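Local coordinates for protein glycosyl hydrolase family 26 (Bacteroides ovatus, PDB 4ZXO) that hydrolyses beta-mannan chains as a family 26 glycoside hydrolase, probably acting on galactomannan in the gut bacterium that makes it, at residues 218-223 against 260-265. Sequence-based numbering, arbitrary orientation.
Sequences EYLERY and KKHDKP
The rings of Y223 and H262 meet edge to face, the edge of the tyrosine pointing at the imidazole, with centroids 5.6 Å apart and planes inclined at 69°. Y223 reaches across because its CG lies anti to the backbone N (chi1 -178°), which carries the ring out of the turn toward the end of helix 241-262.

Van der Waals contacts complete the join. One methyl of L220, CD1, sits 3.4 Å from H262 NE2, the two side chains approaching from opposite directions. The other methyl, CD2, rests over a face of the Y223 ring, offset toward its rim, so the forked leucine end touches both aromatic groups. K264 bends at chi2 (-65°) and crosses the phenol obliquely, bringing its CE to 3.6 Å from Y223 OH.

The polar ends meet at D226, in the loop leading to strand 231-235: its OD1 is hydrogen-bonded to both Y223 OH and H262 ND1, which should help fix the rotation of the imidazole, while K264 NZ bonds to the carbonyl oxygens of D226 and I229.

Backbone turns present these groups. L220 to Y223 form a type I beta turn, with Y223 N bonded to L220 O at 3.1 Å; within it R222 NE makes a 3.3 Å salt bridge to E221 OE1. D263, the first residue to leave helical geometry, has positive phi and belongs to a Schellman motif, after which K264 and P265 lead into strand 266-271. The contact thus packs the turn after helix 216-219 against a helix-to-strand connection of the parallel-stranded TIM barrel, beside strand 231-235.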
ATOM      1  N   GLU A 218       6.562  19.728   5.376  1.00 13.14           N
ATOM      2  CA  GLU A 218       6.910  18.676   6.296  1.00 12.52           C
ATOM      3  C   GLU A 218       6.746  17.310   5.627  1.00 10.97           C
ATOM      4  O   GLU A 218       7.547  16.407   5.804  1.00 11.44           O
ATOM      5  CB  GLU A 218       6.050  18.749   7.553  1.00 13.57           C
ATOM      6  CG  GLU A 218       6.377  19.986   8.434  1.00 15.64           C
ATOM      7  CD  GLU A 218       5.216  20.320   9.351  1.00 17.28           C
ATOM      8  OE1 GLU A 218       4.832  19.455  10.213  1.00 17.11           O
ATOM      9  OE2 GLU A 218       4.674  21.450   9.194  1.00 18.50           O
ATOM     10  N   TYR A 219       5.653  17.153   4.886  1.00  9.45           N
ATOM     11  CA  TYR A 219       5.396  15.895   4.217  1.00  8.71           C
ATOM     12  C   TYR A 219       6.517  15.521   3.295  1.00  9.33           C
ATOM     13  O   TYR A 219       6.860  14.337   3.202  1.00  9.75           O
ATOM     14  CB  TYR A 219       4.055  16.015   3.442  1.00  8.57           C
ATOM     15  CG  TYR A 219       3.671  14.808   2.609  1.00  8.18           C
ATOM     16  CD1 TYR A 219       2.950  13.741   3.170  1.00  8.26           C
ATOM     17  CD2 TYR A 219       3.972  14.765   1.259  1.00  9.14           C
ATOM     18  CE1 TYR A 219       2.582  12.641   2.384  1.00  8.77           C
ATOM     19  CE2 TYR A 219       3.636  13.678   0.485  1.00  7.79           C
ATOM     20  CZ  TYR A 219       2.946  12.611   1.041  1.00  7.64           C
ATOM     21  OH  TYR A 219       2.610  11.529   0.262  1.00  8.62           O
ATOM     22  N   LEU A 220       7.055  16.519   2.597  1.00  9.95           N
ATOM     23  CA  LEU A 220       8.116  16.250   1.626  1.00 11.53           C
ATOM     24  C   LEU A 220       9.528  16.342   2.175  1.00 10.81           C
ATOM     25  O   LEU A 220      10.482  16.273   1.382  1.00 11.18           O
ATOM     26  CB  LEU A 220       8.000  17.220   0.440  1.00 11.69           C
ATOM     27  CG  LEU A 220       6.692  17.036  -0.350  1.00 11.20           C
ATOM     28  CD1 LEU A 220       6.657  18.080  -1.521  1.00 12.44           C
ATOM     29  CD2 LEU A 220       6.619  15.620  -0.920  1.00 11.94           C
ATOM     30  N   GLU A 221       9.716  16.597   3.478  1.00 10.79           N
ATOM     31  CA  GLU A 221      11.076  16.793   4.004  1.00 12.28           C
ATOM     32  C   GLU A 221      11.991  15.602   3.679  1.00 11.79           C
ATOM     33  O   GLU A 221      13.171  15.783   3.405  1.00 14.13           O
ATOM     34  CB  GLU A 221      11.019  16.984   5.526  1.00 15.58           C
ATOM     35  CG  GLU A 221      12.354  17.369   6.126  1.00 21.49           C
ATOM     36  CD  GLU A 221      12.806  16.594   7.352  1.00 27.79           C
ATOM     37  OE1 GLU A 221      12.321  15.488   7.728  1.00 30.69           O
ATOM     38  OE2 GLU A 221      13.694  17.149   7.991  1.00 29.70           O
ATOM     39  N   ARG A 222      11.430  14.388   3.715  1.00  9.30           N
ATOM     40  CA  ARG A 222      12.239  13.197   3.443  1.00 10.27           C
ATOM     41  C   ARG A 222      11.899  12.530   2.092  1.00  9.92           C
ATOM     42  O   ARG A 222      12.122  11.292   1.889  1.00  9.87           O
ATOM     43  CB  ARG A 222      12.072  12.190   4.597  1.00 10.57           C
ATOM     44  CG  ARG A 222      12.679  12.728   5.858  1.00 12.50           C
ATOM     45  CD  ARG A 222      12.748  11.757   7.022  1.00 10.98           C
ATOM     46  NE  ARG A 222      13.538  12.453   8.050  1.00 12.11           N
ATOM     47  CZ  ARG A 222      14.328  11.851   8.934  1.00 11.18           C
ATOM     48  NH1 ARG A 222      14.421  10.508   8.956  1.00 10.44           N
ATOM     49  NH2 ARG A 222      15.050  12.600   9.793  1.00 12.44           N
ATOM     50  N   TYR A 223      11.349  13.324   1.193  1.00  9.46           N
ATOM     51  CA  TYR A 223      10.940  12.833  -0.117  1.00  9.38           C
ATOM     52  C   TYR A 223      12.156  12.624  -1.015  1.00 10.11           C
ATOM     53  O   TYR A 223      12.937  13.573  -1.216  1.00 10.52           O
ATOM     54  CB  TYR A 223      10.000  13.871  -0.740  1.00 10.59           C
ATOM     55  CG  TYR A 223       9.420  13.533  -2.077  1.00  9.94           C
ATOM     56  CD1 TYR A 223       8.459  12.555  -2.242  1.00 10.48           C
ATOM     57  CD2 TYR A 223       9.757  14.288  -3.186  1.00 10.71           C
ATOM     58  CE1 TYR A 223       7.942  12.273  -3.454  1.00 11.08           C
ATOM     59  CE2 TYR A 223       9.186  14.048  -4.436  1.00 11.16           C
ATOM     60  CZ  TYR A 223       8.277  13.038  -4.559  1.00 11.71           C
ATOM     61  OH  TYR A 223       7.724  12.831  -5.812  1.00 14.16           O
ATOM     62  N   LYS A 260      -0.650  17.909  -7.086  1.00 20.20           N
ATOM     63  CA  LYS A 260      -0.656  18.937  -8.138  1.00 22.67           C
ATOM     64  C   LYS A 260       0.731  19.537  -8.351  1.00 24.64           C
ATOM     65  O   LYS A 260       1.169  19.682  -9.483  1.00 28.11           O
ATOM     66  CB  LYS A 260      -1.663  20.043  -7.786  1.00 26.31           C
ATOM     67  CG  LYS A 260      -3.104  19.661  -7.969  1.00 29.39           C
ATOM     68  CD  LYS A 260      -4.036  20.778  -7.416  1.00 32.32           C
ATOM     69  CE  LYS A 260      -5.511  20.313  -7.202  1.00 34.25           C
ATOM     70  NZ  LYS A 260      -6.271  21.029  -6.134  1.00 34.74           N
ATOM     71  N   LYS A 261       1.434  19.899  -7.289  1.00 24.93           N
ATOM     72  CA  LYS A 261       2.761  20.514  -7.414  1.00 24.91           C
ATOM     73  C   LYS A 261       3.756  19.597  -8.152  1.00 23.85           C
ATOM     74  O   LYS A 261       4.600  20.079  -8.919  1.00 25.70           O
ATOM     75  CB  LYS A 261       3.331  20.889  -6.033  1.00 26.64           C
ATOM     76  CG  LYS A 261       4.665  21.656  -6.122  1.00 29.06           C
ATOM     77  CD  LYS A 261       5.111  22.151  -4.773  1.00 30.89           C
ATOM     78  CE  LYS A 261       6.381  23.061  -4.906  1.00 32.74           C
ATOM     79  NZ  LYS A 261       6.692  23.735  -3.612  1.00 33.83           N
ATOM     80  N   HIS A 262       3.672  18.284  -7.919  1.00 20.76           N
ATOM     81  CA  HIS A 262       4.662  17.364  -8.442  1.00 19.26           C
ATOM     82  C   HIS A 262       4.113  16.429  -9.520  1.00 19.48           C
ATOM     83  O   HIS A 262       4.817  15.499  -9.937  1.00 20.45           O
ATOM     84  CB  HIS A 262       5.229  16.521  -7.252  1.00 19.29           C
ATOM     85  CG  HIS A 262       6.055  17.322  -6.305  1.00 20.96           C
ATOM     86  ND1 HIS A 262       7.431  17.344  -6.370  1.00 22.81           N
ATOM     87  CD2 HIS A 262       5.709  18.227  -5.360  1.00 21.61           C
ATOM     88  CE1 HIS A 262       7.894  18.174  -5.449  1.00 22.03           C
ATOM     89  NE2 HIS A 262       6.871  18.709  -4.816  1.00 21.28           N
ATOM     90  N   ASP A 263       2.855  16.647  -9.931  1.00 19.02           N
ATOM     91  CA  ASP A 263       2.185  15.780 -10.925  1.00 18.49           C
ATOM     92  C   ASP A 263       2.272  14.289 -10.567  1.00 17.14           C
ATOM     93  O   ASP A 263       2.759  13.457 -11.348  1.00 17.11           O
ATOM     94  CB  ASP A 263       2.741  16.005 -12.341  1.00 20.57           C
ATOM     95  CG  ASP A 263       1.866  15.423 -13.396  1.00 23.66           C
ATOM     96  OD1 ASP A 263       0.635  15.265 -13.173  1.00 24.46           O
ATOM     97  OD2 ASP A 263       2.389  15.173 -14.507  1.00 26.15           O
ATOM     98  N   LYS A 264       1.763  13.960  -9.382  1.00 15.16           N
ATOM     99  CA  LYS A 264       1.680  12.577  -8.929  1.00 13.02           C
ATOM    100  C   LYS A 264       0.259  12.311  -8.545  1.00 12.49           C
ATOM    101  O   LYS A 264      -0.367  13.189  -7.934  1.00 14.31           O
ATOM    102  CB  LYS A 264       2.560  12.306  -7.686  1.00 12.25           C
ATOM    103  CG  LYS A 264       4.034  12.696  -7.906  1.00 11.75           C
ATOM    104  CD  LYS A 264       4.710  11.832  -8.969  1.00 11.04           C
ATOM    105  CE  LYS A 264       6.222  12.134  -9.035  1.00 11.76           C
ATOM    106  NZ  LYS A 264       6.799  11.451 -10.258  1.00 11.99           N
ATOM    107  N   PRO A 265      -0.241  11.096  -8.819  1.00 12.11           N
ATOM    108  CA  PRO A 265      -1.524  10.650  -8.261  1.00 11.63           C
ATOM    109  C   PRO A 265      -1.351  10.450  -6.762  1.00 10.23           C
ATOM    110  O   PRO A 265      -0.235  10.240  -6.294  1.00  9.76           O
ATOM    111  CB  PRO A 265      -1.766   9.322  -8.979  1.00 13.48           C
ATOM    112  CG  PRO A 265      -0.438   8.815  -9.286  1.00 14.27           C
ATOM    113  CD  PRO A 265       0.435  10.017  -9.561  1.00 12.96           C
TER